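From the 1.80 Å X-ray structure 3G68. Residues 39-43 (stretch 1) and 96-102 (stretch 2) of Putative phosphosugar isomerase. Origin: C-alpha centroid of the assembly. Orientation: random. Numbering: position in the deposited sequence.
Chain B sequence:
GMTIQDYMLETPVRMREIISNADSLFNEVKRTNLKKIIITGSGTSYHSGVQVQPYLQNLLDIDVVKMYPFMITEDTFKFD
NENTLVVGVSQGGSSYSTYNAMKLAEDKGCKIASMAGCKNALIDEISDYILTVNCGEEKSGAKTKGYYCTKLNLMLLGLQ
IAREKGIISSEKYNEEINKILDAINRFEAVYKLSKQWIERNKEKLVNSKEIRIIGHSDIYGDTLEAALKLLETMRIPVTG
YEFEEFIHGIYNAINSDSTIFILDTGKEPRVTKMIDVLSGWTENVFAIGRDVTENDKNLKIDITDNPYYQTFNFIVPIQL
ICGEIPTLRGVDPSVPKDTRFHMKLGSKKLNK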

# COMPACT_ATOMS: atom_id res chain seq x y z
N ILE B 39 22.42 -25.87 -49.29
CA ILE B 39 21.59 -24.68 -49.40
C ILE B 39 22.03 -23.98 -50.68
O ILE B 39 23.21 -23.73 -50.83
CB ILE B 39 21.80 -23.71 -48.24
CG1 ILE B 39 21.53 -24.38 -46.89
CG2 ILE B 39 20.92 -22.49 -48.44
CD1 ILE B 39 22.11 -23.58 -45.70
N THR B 40 21.09 -23.68 -51.58
CA THR B 40 21.44 -23.03 -52.84
C THR B 40 20.45 -21.95 -53.25
O THR B 40 19.24 -22.09 -53.01
CB THR B 40 21.65 -24.06 -54.02
OG1 THR B 40 22.21 -23.38 -55.16
CG2 THR B 40 20.35 -24.72 -54.45
N GLY B 41 20.98 -20.88 -53.84
CA GLY B 41 20.20 -19.76 -54.37
C GLY B 41 21.13 -18.71 -54.99
O GLY B 41 22.35 -18.83 -54.89
N SER B 42 20.55 -17.68 -55.60
CA SER B 42 21.32 -16.61 -56.24
C SER B 42 21.32 -15.34 -55.39
O SER B 42 20.45 -15.15 -54.55
CB SER B 42 20.72 -16.28 -57.60
OG SER B 42 20.57 -17.44 -58.37
N GLY B 43 22.28 -14.47 -55.63
CA GLY B 43 22.38 -13.17 -54.94
C GLY B 43 22.10 -13.20 -53.44
O GLY B 43 22.73 -13.97 -52.72
N TYR B 96 15.37 -19.25 -62.09
CA TYR B 96 15.63 -20.42 -62.95
C TYR B 96 16.91 -21.14 -62.55
O TYR B 96 16.94 -22.37 -62.51
CB TYR B 96 15.66 -20.00 -64.42
CG TYR B 96 14.29 -19.83 -65.02
CD1 TYR B 96 13.23 -19.26 -64.29
CD2 TYR B 96 14.03 -20.23 -66.33
CE1 TYR B 96 11.97 -19.12 -64.83
CE2 TYR B 96 12.77 -20.09 -66.89
CZ TYR B 96 11.74 -19.53 -66.13
OH TYR B 96 10.49 -19.37 -66.66
N SER B 97 17.93 -20.36 -62.24
CA SER B 97 19.20 -20.87 -61.74
C SER B 97 18.93 -21.84 -60.57
O SER B 97 19.30 -23.02 -60.60
CB SER B 97 20.09 -19.67 -61.34
OG SER B 97 19.36 -18.61 -60.67
N THR B 98 18.19 -21.34 -59.58
CA THR B 98 17.83 -22.10 -58.39
C THR B 98 16.89 -23.27 -58.73
O THR B 98 17.14 -24.39 -58.31
CB THR B 98 17.18 -21.19 -57.36
OG1 THR B 98 18.05 -20.08 -57.16
CG2 THR B 98 16.94 -21.94 -56.02
N TYR B 99 15.84 -22.99 -59.49
CA TYR B 99 14.91 -24.05 -59.93
C TYR B 99 15.64 -25.21 -60.62
O TYR B 99 15.38 -26.39 -60.31
CB TYR B 99 13.87 -23.49 -60.89
N ASN B 100 16.57 -24.88 -61.52
CA ASN B 100 17.33 -25.89 -62.27
C ASN B 100 18.24 -26.75 -61.40
O ASN B 100 18.38 -27.94 -61.67
CB ASN B 100 18.14 -25.24 -63.40
CG ASN B 100 17.26 -24.73 -64.53
OD1 ASN B 100 16.08 -25.05 -64.61
ND2 ASN B 100 17.84 -23.94 -65.41
N ALA B 101 18.87 -26.13 -60.40
CA ALA B 101 19.75 -26.85 -59.48
C ALA B 101 18.96 -27.85 -58.65
O ALA B 101 19.42 -28.97 -58.43
CB ALA B 101 20.44 -25.90 -58.56
N MSE B 102 17.78 -27.44 -58.17
CA MSE B 102 16.91 -28.32 -57.38
C MSE B 102 16.48 -29.54 -58.22
O MSE B 102 16.48 -30.69 -57.73
CB MSE B 102 15.67 -27.54 -56.91
CG MSE B 102 15.99 -26.39 -55.94
SE MSE B 102 14.53 -25.09 -55.74
CE MSE B 102 13.36 -26.11 -54.62
O HOH W 1 17.63 -17.70 -55.62

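How do the two backbones meet? Stretch 1 enters as a strand at Ile39 and Thr40 and passes into loop, while stretch 2 is helical throughout, its turns held by bonds such as Asn100 N to Tyr96 O at 2.7 Å and Ala101 N to Ser97 O at 3.1 Å. The closest CA atoms across the two stretches are those of Gly41 and Thr98, 5.2 Å apart. Gly41 is nearly fully extended, with phi/psi of -179/175, and its CA sits 3.5 Å from Thr98 OG1, so the backbone of stretch 1 itself rests against a helix side chain.

What joins the stretches directly? One hydrogen bond does, between Ser42 OG and Ser97 OG at 2.9 Å. Both serines point toward the opposite stretch, Ser42 in the m rotamer and Ser97 in p, which brings the two hydroxyls together. Either could be the donor.

How does Thr98 take part without a direct hydrogen bond? Its OG1 lies 3.8 Å from Ser42 N, and a water spans the gap, accepting a hydrogen bond from Ser42 N at 2.9 Å and another from Thr98 OG1 at 2.9 Å. The bridge thus links a loop amide to a helix side chain. Thr98 CG2, the other branch, lies 3.8 Å from Thr40 O, a van der Waals contact.

What fills the buried end of the contact? Thr40 points toward the helix, and with chi1 at -170° its CG2 reaches to 4.3 Å from Ala101 CB, a loose apolar contact. Thr40 OG1 is hydrogen-bonded elsewhere in the structure. The interface is small, burying 204 Å² in all, and it grades from methyl packing at Thr40 and Ala101 to paired hydroxyls at the partly exposed Ser42 and Ser97.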